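Lmo2445 protein (Listeria monocytogenes EGD-e, PDB 5HZL) is a secreted, internalin-like leucine-rich repeat protein that binds calcium ions but whose biological function is unknown. Local coordinates at residues G273-I279 and Y292-I298; F224-L229 and Y254-D258; L124-S130 and G146-M152. One frame throughout, in Å; residues are numbered along the deposited sequence.

Contact 1 of 3, residues G273-I279 and Y292-I298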
loop_
_atom_site.group_PDB
_atom_site.type_symbol
_atom_site.label_atom_id
_atom_site.label_comp_id
_atom_site.label_asym_id
_atom_site.label_seq_id
_atom_site.Cartn_x
_atom_site.Cartn_y
_atom_site.Cartn_z
ATOM N N GLY A 273 -27.461 -24.451 0.652
ATOM C CA GLY A 273 -26.097 -24.905 0.419
ATOM C C GLY A 273 -25.155 -23.727 0.298
ATOM O O GLY A 273 -25.516 -22.581 0.596
ATOM N N GLU A 274 -23.942 -24.030 -0.149
ATOM C CA GLU A 274 -22.884 -23.041 -0.320
ATOM C C GLU A 274 -23.011 -22.309 -1.652
ATOM O O GLU A 274 -23.287 -22.923 -2.677
ATOM C CB GLU A 274 -21.522 -23.730 -0.228
ATOM C CG GLU A 274 -21.289 -24.472 1.087
ATOM C CD GLU A 274 -21.280 -23.561 2.310
ATOM O OE1 GLU A 274 -20.929 -22.367 2.183
ATOM O OE2 GLU A 274 -21.599 -24.054 3.412
ATOM N N HIS A 275 -22.812 -20.995 -1.625
ATOM C CA HIS A 275 -22.895 -20.162 -2.817
ATOM C C HIS A 275 -21.870 -19.029 -2.740
ATOM O O HIS A 275 -21.756 -18.349 -1.718
ATOM C CB HIS A 275 -24.300 -19.558 -2.973
ATOM C CG HIS A 275 -25.383 -20.565 -3.223
ATOM N ND1 HIS A 275 -25.684 -21.043 -4.484
ATOM C CD2 HIS A 275 -26.254 -21.168 -2.378
ATOM C CE1 HIS A 275 -26.682 -21.907 -4.403
ATOM N NE2 HIS A 275 -27.047 -22.000 -3.136
ATOM N N LEU A 276 -21.122 -18.838 -3.821
ATOM C CA LEU A 276 -20.139 -17.775 -3.911
ATOM C C LEU A 276 -20.738 -16.784 -4.909
ATOM O O LEU A 276 -20.854 -17.075 -6.100
ATOM C CB LEU A 276 -18.797 -18.312 -4.397
ATOM C CG LEU A 276 -17.679 -17.282 -4.526
ATOM C CD1 LEU A 276 -17.402 -16.652 -3.162
ATOM C CD2 LEU A 276 -16.425 -17.915 -5.115
ATOM N N LEU A 277 -21.138 -15.623 -4.414
ATOM C CA LEU A 277 -21.748 -14.604 -5.255
ATOM C C LEU A 277 -20.709 -13.605 -5.696
ATOM O O LEU A 277 -19.834 -13.237 -4.931
ATOM C CB LEU A 277 -22.873 -13.934 -4.489
ATOM C CG LEU A 277 -24.024 -14.911 -4.232
ATOM C CD1 LEU A 277 -24.916 -14.438 -3.105
ATOM C CD2 LEU A 277 -24.817 -15.152 -5.503
ATOM N N GLU A 278 -20.813 -13.164 -6.936
ATOM C CA GLU A 278 -19.859 -12.228 -7.478
ATOM C C GLU A 278 -20.521 -11.112 -8.273
ATOM O O GLU A 278 -21.435 -11.356 -9.046
ATOM C CB GLU A 278 -18.860 -12.996 -8.346
ATOM C CG GLU A 278 -17.837 -12.132 -9.081
ATOM C CD GLU A 278 -16.802 -12.944 -9.847
ATOM O OE1 GLU A 278 -16.295 -13.957 -9.311
ATOM O OE2 GLU A 278 -16.473 -12.546 -10.986
ATOM N N ILE A 279 -20.045 -9.893 -8.049
ATOM C CA ILE A 279 -20.497 -8.710 -8.748
ATOM C C ILE A 279 -19.294 -8.355 -9.608
ATOM O O ILE A 279 -18.253 -8.006 -9.086
ATOM C CB ILE A 279 -20.822 -7.548 -7.798
ATOM C CG1 ILE A 279 -21.935 -7.957 -6.833
ATOM C CG2 ILE A 279 -21.257 -6.325 -8.594
ATOM C CD1 ILE A 279 -22.280 -6.913 -5.784
ATOM N N TYR A 292 -16.146 -8.285 -7.013
ATOM C CA TYR A 292 -16.257 -8.537 -5.572
ATOM C C TYR A 292 -16.986 -9.825 -5.245
ATOM O O TYR A 292 -18.085 -10.010 -5.699
ATOM C CB TYR A 292 -16.979 -7.368 -4.913
ATOM C CG TYR A 292 -16.266 -6.058 -5.136
ATOM C CD1 TYR A 292 -15.138 -5.731 -4.396
ATOM C CD2 TYR A 292 -16.711 -5.143 -6.082
ATOM C CE1 TYR A 292 -14.463 -4.529 -4.585
ATOM C CE2 TYR A 292 -16.041 -3.940 -6.277
ATOM C CZ TYR A 292 -14.911 -3.640 -5.523
ATOM O OH TYR A 292 -14.248 -2.455 -5.705
ATOM N N ASP A 293 -16.367 -10.702 -4.452
ATOM C CA ASP A 293 -16.975 -11.985 -4.055
ATOM C C ASP A 293 -17.592 -11.952 -2.662
ATOM O O ASP A 293 -17.058 -11.336 -1.734
ATOM C CB ASP A 293 -15.967 -13.141 -4.113
ATOM C CG ASP A 293 -15.605 -13.557 -5.534
ATOM O OD1 ASP A 293 -16.099 -12.955 -6.518
ATOM O OD2 ASP A 293 -14.814 -14.519 -5.653
ATOM N N PHE A 294 -18.711 -12.654 -2.526
ATOM C CA PHE A 294 -19.455 -12.723 -1.283
ATOM C C PHE A 294 -19.774 -14.181 -1.002
ATOM O O PHE A 294 -20.687 -14.720 -1.609
ATOM C CB PHE A 294 -20.738 -11.900 -1.426
ATOM C CG PHE A 294 -20.488 -10.492 -1.883
ATOM C CD1 PHE A 294 -20.164 -9.501 -0.974
ATOM C CD2 PHE A 294 -20.548 -10.164 -3.223
ATOM C CE1 PHE A 294 -19.920 -8.200 -1.389
ATOM C CE2 PHE A 294 -20.308 -8.865 -3.650
ATOM C CZ PHE A 294 -19.989 -7.881 -2.737
ATOM N N PRO A 295 -18.987 -14.846 -0.127
ATOM C CA PRO A 295 -19.294 -16.248 0.200
ATOM C C PRO A 295 -20.569 -16.291 1.043
ATOM O O PRO A 295 -20.678 -15.573 2.039
ATOM C CB PRO A 295 -18.077 -16.714 1.011
ATOM C CG PRO A 295 -17.027 -15.681 0.799
ATOM C CD PRO A 295 -17.740 -14.399 0.517
ATOM N N VAL A 296 -21.530 -17.109 0.633
ATOM C CA VAL A 296 -22.800 -17.203 1.338
ATOM C C VAL A 296 -23.270 -18.636 1.544
ATOM O O VAL A 296 -23.091 -19.495 0.680
ATOM C CB VAL A 296 -23.895 -16.428 0.568
ATOM C CG1 VAL A 296 -25.259 -16.551 1.258
ATOM C CG2 VAL A 296 -23.502 -14.960 0.446
ATOM N N THR A 297 -23.866 -18.866 2.712
ATOM C CA THR A 297 -24.431 -20.152 3.088
ATOM C C THR A 297 -25.915 -19.889 3.262
ATOM O O THR A 297 -26.301 -19.066 4.090
ATOM C CB THR A 297 -23.834 -20.677 4.402
ATOM O OG1 THR A 297 -22.418 -20.811 4.244
ATOM C CG2 THR A 297 -24.443 -22.026 4.775
ATOM N N ILE A 298 -26.729 -20.570 2.463
ATOM C CA ILE A 298 -28.172 -20.427 2.513
ATOM C C ILE A 298 -28.731 -21.637 3.268
ATOM O O ILE A 298 -28.385 -22.778 2.937
ATOM C CB ILE A 298 -28.755 -20.351 1.088
ATOM C CG1 ILE A 298 -28.123 -19.193 0.318
ATOM C CG2 ILE A 298 -30.261 -20.141 1.123
ATOM C CD1 ILE A 298 -28.582 -19.084 -1.118
#
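F294 and I279 meet diagonally across an antiparallel hairpin whose two arms run at 158° to each other. CB of F294 lies 4.3 Å from CB of L277, and a chi1 of -53° (CG anti to the carbonyl carbon) turns the ring toward L277 and I279. F294 CD2 passes L277 O at 3.6 Å, and F294 CE2 and CZ reach I279 CD1, CE2 at 3.5 Å. On this same face V296 CG2 packs on L277 CD1, and I298 CD1 lies against CD2 of the H275 ring, whose ND1 and NE2 bond to D244 and to the backbone of Q271. Apolar residues suit this face because L218, V220 and I225 cover it; H275 sits at the end near G273. The other face is more polar: T297 OG1 donates to E274 OE1 at 3.0 Å. There P295, with no N-H to give, falls opposite L276 in a non-hydrogen-bonded pair. E278 OE1 and D293 OD1 approach to 3.0 Å with their carboxylates 23° apart. The nearness of two acids probably raises the pKa of one; K243 forms a long, weak ion pair with E278 OE2. Eight backbone hydrogen bonds hold the strands together regardless.

Contact 2 of 3, residues F224-L229 and Y254-D258; sequences FIYQAL and YPTYD
I225 and P255 form the apolar centre, where the CG2 branch of the isoleucine meets CG of the proline ring at 3.6 Å and the two side chains cross at about a right angle. The branch reaches this far because CG2 stands anti to the backbone N, while CG1 (chi1 -67°) takes the other direction. Beside this pair the L229 and Y254 side chains lie antiparallel, CD2 of L229 3.4 Å from CE2 of Y254, and the other leucine methyl, CD1, rests near the carbonyl oxygen of P255. A leucine fork suits such a place, since one branch serves the ring and the other the backbone. Y226 extends the apolar surface outward. Its CE2 passes CB of P255, while T256 O lies in plane at the edge of the Y226 ring, 3.7 Å from Y226 CE2. Further out, CD2 of Y226 comes to the edge of the Y257 ring, whose CD1 is 3.9 Å from Y226 CB. Toward the polar rim the hydroxyl of Y254 donates a hydrogen bond to the carbonyl of I225, modelled as very short (2.5 Å between Y254 OH and I225 O), a length that is doubtful. The same hydroxyl also bonds to that of Y283. A bound calcium ion lies about 6 Å from the side chain of Y257, an exposed residue whose ring also meets that of Y261. In the C-terminal domain, the contact lays the loop between strands 247-250 and 262-264 against helix 223-227. I225 reaches I279 and L281 of strand 273-281, while Y226 and P255 share Y263 of strand 262-264.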
loop_
_atom_site.group_PDB
_atom_site.type_symbol
_atom_site.label_atom_id
_atom_site.label_comp_id
_atom_site.label_asym_id
_atom_site.label_seq_id
_atom_site.Cartn_x
_atom_site.Cartn_y
_atom_site.Cartn_z
ATOM N N PHE A 224 -17.863 1.410 -4.169
ATOM C CA PHE A 224 -17.266 1.538 -5.499
ATOM C C PHE A 224 -18.313 1.588 -6.616
ATOM O O PHE A 224 -18.187 2.384 -7.548
ATOM C CB PHE A 224 -16.278 0.383 -5.751
ATOM C CG PHE A 224 -15.618 0.439 -7.106
ATOM C CD1 PHE A 224 -16.201 -0.184 -8.200
ATOM C CD2 PHE A 224 -14.421 1.127 -7.289
ATOM C CE1 PHE A 224 -15.607 -0.123 -9.447
ATOM C CE2 PHE A 224 -13.822 1.186 -8.536
ATOM C CZ PHE A 224 -14.417 0.563 -9.615
ATOM N N ILE A 225 -19.332 0.734 -6.515
ATOM C CA ILE A 225 -20.401 0.670 -7.518
ATOM C C ILE A 225 -21.038 2.036 -7.785
ATOM O O ILE A 225 -21.255 2.424 -8.933
ATOM C CB ILE A 225 -21.502 -0.341 -7.103
ATOM C CG1 ILE A 225 -20.939 -1.766 -7.134
ATOM C CG2 ILE A 225 -22.702 -0.277 -8.047
ATOM C CD1 ILE A 225 -21.887 -2.822 -6.604
ATOM N N TYR A 226 -21.310 2.767 -6.720
ATOM C CA TYR A 226 -21.951 4.060 -6.835
ATOM C C TYR A 226 -20.978 5.191 -7.156
ATOM O O TYR A 226 -21.288 6.054 -7.963
ATOM C CB TYR A 226 -22.732 4.325 -5.555
ATOM C CG TYR A 226 -23.747 3.242 -5.265
ATOM C CD1 TYR A 226 -23.377 2.081 -4.594
ATOM C CD2 TYR A 226 -25.078 3.378 -5.656
ATOM C CE1 TYR A 226 -24.301 1.088 -4.324
ATOM C CE2 TYR A 226 -26.015 2.392 -5.381
ATOM C CZ TYR A 226 -25.622 1.249 -4.717
ATOM O OH TYR A 226 -26.528 0.258 -4.433
ATOM N N GLN A 227 -19.812 5.187 -6.525
ATOM C CA GLN A 227 -18.786 6.214 -6.752
ATOM C C GLN A 227 -18.281 6.223 -8.197
ATOM O O GLN A 227 -17.935 7.276 -8.726
ATOM C CB GLN A 227 -17.628 6.005 -5.789
ATOM C CG GLN A 227 -18.023 6.221 -4.338
ATOM C CD GLN A 227 -16.922 5.875 -3.350
ATOM O OE1 GLN A 227 -16.149 4.934 -3.540
ATOM N NE2 GLN A 227 -16.864 6.626 -2.275
ATOM N N ALA A 228 -18.263 5.055 -8.835
ATOM C CA ALA A 228 -17.826 4.935 -10.228
ATOM C C ALA A 228 -18.562 5.917 -11.142
ATOM O O ALA A 228 -17.987 6.418 -12.109
ATOM C CB ALA A 228 -18.032 3.509 -10.727
ATOM N N LEU A 229 -19.824 6.202 -10.806
ATOM C CA LEU A 229 -20.675 7.128 -11.567
ATOM C C LEU A 229 -20.135 8.551 -11.635
ATOM O O LEU A 229 -20.471 9.283 -12.555
ATOM C CB LEU A 229 -22.107 7.107 -11.034
ATOM C CG LEU A 229 -22.774 5.731 -11.158
ATOM C CD1 LEU A 229 -24.144 5.734 -10.500
ATOM C CD2 LEU A 229 -22.858 5.279 -12.611
ATOM N N TYR A 254 -27.364 -0.900 -14.399
ATOM C CA TYR A 254 -26.490 -0.308 -13.408
ATOM C C TYR A 254 -27.350 0.537 -12.439
ATOM O O TYR A 254 -28.221 1.287 -12.885
ATOM C CB TYR A 254 -25.411 0.529 -14.111
ATOM C CG TYR A 254 -24.173 0.724 -13.286
ATOM C CD1 TYR A 254 -23.127 -0.197 -13.369
ATOM C CD2 TYR A 254 -24.040 1.803 -12.420
ATOM C CE1 TYR A 254 -21.979 -0.051 -12.610
ATOM C CE2 TYR A 254 -22.893 1.968 -11.655
ATOM C CZ TYR A 254 -21.859 1.035 -11.750
ATOM O OH TYR A 254 -20.703 1.181 -10.997
ATOM N N PRO A 255 -27.129 0.401 -11.115
ATOM C CA PRO A 255 -27.929 1.177 -10.165
ATOM C C PRO A 255 -27.639 2.678 -10.155
ATOM O O PRO A 255 -26.748 3.160 -10.857
ATOM C CB PRO A 255 -27.553 0.560 -8.815
ATOM C CG PRO A 255 -26.170 0.064 -9.019
ATOM C CD PRO A 255 -26.167 -0.472 -10.417
ATOM N N THR A 256 -28.414 3.393 -9.348
ATOM C CA THR A 256 -28.294 4.839 -9.195
ATOM C C THR A 256 -28.114 5.165 -7.711
ATOM O O THR A 256 -28.694 4.502 -6.846
ATOM C CB THR A 256 -29.554 5.541 -9.733
ATOM O OG1 THR A 256 -30.692 5.086 -9.007
ATOM C CG2 THR A 256 -29.777 5.221 -11.210
ATOM N N TYR A 257 -27.318 6.185 -7.419
ATOM C CA TYR A 257 -27.079 6.584 -6.038
ATOM C C TYR A 257 -28.176 7.523 -5.515
ATOM O O TYR A 257 -28.553 8.483 -6.208
ATOM C CB TYR A 257 -25.724 7.275 -5.927
ATOM C CG TYR A 257 -25.377 7.677 -4.515
ATOM C CD1 TYR A 257 -25.093 6.702 -3.547
ATOM C CD2 TYR A 257 -25.308 9.020 -4.136
ATOM C CE1 TYR A 257 -24.769 7.052 -2.241
ATOM C CE2 TYR A 257 -24.978 9.377 -2.831
ATOM C CZ TYR A 257 -24.706 8.387 -1.889
ATOM O OH TYR A 257 -24.380 8.716 -0.590
ATOM N N ASP A 258 -28.690 7.243 -4.307
ATOM C CA ASP A 258 -29.715 8.102 -3.673
ATOM C C ASP A 258 -29.565 8.240 -2.145
ATOM O O ASP A 258 -30.499 8.707 -1.488
ATOM C CB ASP A 258 -31.178 7.744 -4.108
ATOM C CG ASP A 258 -31.621 6.312 -3.739
ATOM O OD1 ASP A 258 -30.892 5.546 -3.077
ATOM O OD2 ASP A 258 -32.747 5.943 -4.129
#

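Contact 3 of 3, residues L124-S130 and G146-M152; sequences LTNVDLS and GLVSINM
D128 and N151 carry nearly parallel flat groups, carboxylate and amide planes only 5° apart, on adjacent parallel strands. The amide is stepped to the side past D128 OD1, with N151 ND2 3.3 Å from D128 OD1. Because the amide hydrogens lie in the amide's own plane, this approach is not a hydrogen bond. Instead, D128 OD1 is met on its syn side by S130 OG at 2.6 Å, a bond within the 124-130 segment that helps fix the carboxylate, and N151 OD1 accepts from the backbone N of E153. One step along the same face, S149 OG donates to N126 OD1, tilted 29° from the amide plane. With its oxygen so used, N126 gives its ND2 to N105 of the preceding strand, so S149, N126 and N105 link successive strands. The opposite face is aliphatic. V127 CG1 stands between backbone N and carbonyl (chi1 62°), which sets it beside I150 CG1 at 3.7 Å. CD2 of L147 packs on CG of L124 at the same distance, and the selenomethionine at 152 lays CG along L129 CB. These residues follow the leucine-rich repeat pattern of L124, V127 and L129, then L147, I150 and M152. Backbone bonds run between the strands, T125 O accepting from both V148 N and S149 N. The chemistry is thus divided between faces: inward apolar chains fill the solenoid core, while the solvent-facing, concave side is polar, N126 and S149 pairing laterally, D128 tied down by S130 and N151 by E153.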
loop_
_atom_site.group_PDB
_atom_site.type_symbol
_atom_site.label_atom_id
_atom_site.label_comp_id
_atom_site.label_asym_id
_atom_site.label_seq_id
_atom_site.Cartn_x
_atom_site.Cartn_y
_atom_site.Cartn_z
ATOM N N LEU A 124 11.178 14.096 1.066
ATOM C CA LEU A 124 10.697 12.922 0.349
ATOM C C LEU A 124 9.871 13.370 -0.866
ATOM O O LEU A 124 8.898 14.110 -0.739
ATOM C CB LEU A 124 9.905 11.976 1.269
ATOM C CG LEU A 124 9.633 10.578 0.698
ATOM C CD1 LEU A 124 10.936 9.842 0.426
ATOM C CD2 LEU A 124 8.775 9.757 1.643
ATOM N N THR A 125 10.290 12.901 -2.033
ATOM C CA THR A 125 9.696 13.233 -3.321
ATOM C C THR A 125 9.054 12.042 -4.031
ATOM O O THR A 125 8.056 12.211 -4.747
ATOM C CB THR A 125 10.814 13.864 -4.202
ATOM O OG1 THR A 125 11.089 15.167 -3.694
ATOM C CG2 THR A 125 10.433 14.022 -5.676
ATOM N N ASN A 126 9.620 10.855 -3.840
ATOM C CA ASN A 126 9.125 9.668 -4.495
ATOM C C ASN A 126 9.126 8.459 -3.586
ATOM O O ASN A 126 10.032 8.286 -2.803
ATOM C CB ASN A 126 10.027 9.376 -5.680
ATOM C CG ASN A 126 9.610 8.135 -6.432
ATOM O OD1 ASN A 126 8.468 7.986 -6.829
ATOM N ND2 ASN A 126 10.539 7.232 -6.625
ATOM N N VAL A 127 8.127 7.600 -3.721
ATOM C CA VAL A 127 8.030 6.403 -2.901
ATOM C C VAL A 127 7.433 5.265 -3.746
ATOM O O VAL A 127 6.378 5.437 -4.319
ATOM C CB VAL A 127 7.221 6.715 -1.605
ATOM C CG1 VAL A 127 5.785 7.138 -1.902
ATOM C CG2 VAL A 127 7.205 5.535 -0.660
ATOM N N ASP A 128 8.141 4.137 -3.859
ATOM C CA ASP A 128 7.704 2.938 -4.621
ATOM C C ASP A 128 7.414 1.818 -3.610
ATOM O O ASP A 128 8.319 1.113 -3.167
ATOM C CB ASP A 128 8.774 2.495 -5.641
ATOM C CG ASP A 128 8.346 1.259 -6.502
ATOM O OD1 ASP A 128 7.170 0.823 -6.447
ATOM O OD2 ASP A 128 9.201 0.722 -7.265
ATOM N N LEU A 129 6.139 1.678 -3.249
ATOM C CA LEU A 129 5.674 0.678 -2.288
ATOM C C LEU A 129 4.813 -0.383 -2.963
ATOM O O LEU A 129 4.002 -1.051 -2.327
ATOM C CB LEU A 129 4.894 1.380 -1.175
ATOM C CG LEU A 129 5.724 2.285 -0.272
ATOM C CD1 LEU A 129 4.848 3.242 0.518
ATOM C CD2 LEU A 129 6.594 1.455 0.663
ATOM N N SER A 130 5.016 -0.552 -4.260
ATOM C CA SER A 130 4.271 -1.532 -5.013
ATOM C C SER A 130 4.650 -2.966 -4.613
ATOM O O SER A 130 5.790 -3.239 -4.269
ATOM C CB SER A 130 4.565 -1.336 -6.498
ATOM O OG SER A 130 5.951 -1.505 -6.767
ATOM N N GLY A 146 5.625 16.728 0.969
ATOM C CA GLY A 146 6.302 17.086 -0.273
ATOM C C GLY A 146 6.269 16.058 -1.385
ATOM O O GLY A 146 6.792 16.330 -2.460
ATOM N N LEU A 147 5.661 14.892 -1.140
ATOM C CA LEU A 147 5.576 13.833 -2.154
ATOM C C LEU A 147 5.028 14.258 -3.521
ATOM O O LEU A 147 4.027 14.978 -3.607
ATOM C CB LEU A 147 4.761 12.646 -1.634
ATOM C CG LEU A 147 5.446 11.699 -0.642
ATOM C CD1 LEU A 147 4.448 10.753 0.014
ATOM C CD2 LEU A 147 6.566 10.912 -1.323
ATOM N N VAL A 148 5.710 13.804 -4.572
ATOM C CA VAL A 148 5.326 14.090 -5.952
ATOM C C VAL A 148 4.721 12.852 -6.597
ATOM O O VAL A 148 3.768 12.969 -7.360
ATOM C CB VAL A 148 6.524 14.594 -6.792
ATOM C CG1 VAL A 148 6.141 14.772 -8.266
ATOM C CG2 VAL A 148 7.047 15.894 -6.195
ATOM N N SER A 149 5.270 11.679 -6.302
ATOM C CA SER A 149 4.748 10.442 -6.879
ATOM C C SER A 149 4.778 9.272 -5.905
ATOM O O SER A 149 5.787 9.011 -5.262
ATOM C CB SER A 149 5.510 10.066 -8.145
ATOM O OG SER A 149 6.848 9.807 -7.844
ATOM N N ILE A 150 3.640 8.582 -5.846
ATOM C CA ILE A 150 3.387 7.423 -5.006
ATOM C C ILE A 150 2.965 6.239 -5.857
ATOM O O ILE A 150 2.037 6.334 -6.659
ATOM C CB ILE A 150 2.223 7.715 -4.044
ATOM C CG1 ILE A 150 2.636 8.811 -3.048
ATOM C CG2 ILE A 150 1.783 6.451 -3.305
ATOM C CD1 ILE A 150 1.511 9.271 -2.145
ATOM N N ASN A 151 3.639 5.115 -5.664
ATOM C CA ASN A 151 3.295 3.907 -6.380
ATOM C C ASN A 151 2.952 2.831 -5.356
ATOM O O ASN A 151 3.806 2.467 -4.544
ATOM C CB ASN A 151 4.452 3.494 -7.275
ATOM C CG ASN A 151 4.162 2.259 -8.104
ATOM O OD1 ASN A 151 3.091 1.674 -8.065
ATOM N ND2 ASN A 151 5.140 1.858 -8.859
HETATM N N MSE A 152 1.697 2.362 -5.392
HETATM C CA MSE A 152 1.208 1.297 -4.505
HETATM C C MSE A 152 0.448 0.285 -5.339
HETATM O O MSE A 152 -0.585 -0.258 -4.936
HETATM C CB MSE A 152 0.420 1.872 -3.330
HETATM C CG MSE A 152 1.369 2.264 -2.205
HETATM SE SE MSE A 152 0.389 2.885 -0.605
HETATM C CE MSE A 152 -0.680 4.328 -1.414
#

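Contact 3 belongs to the leucine-rich repeat solenoid, whereas contacts 1 and 2 both lie in the C-terminal domain, and at their nearest atoms each is about 14 Å from contact 3. Contacts 1 and 2 touch: the Y292 hydroxyl packs on F224, and I279 on I225, so helix 223-227 covers one end of the apolar face of the hairpin. All three are partly buried. Contacts 1 and 3 join neighbouring strands, antiparallel in the first and parallel in the other, each with a more polar face and an apolar one, partly aromatic in contact 1 and aliphatic in contact 3. Contact 2 has no strand pairing and relies on isoleucine, tyrosine, proline and leucine packing plus one hydroxyl-to-carbonyl bond, as befits a loop at the domain surface.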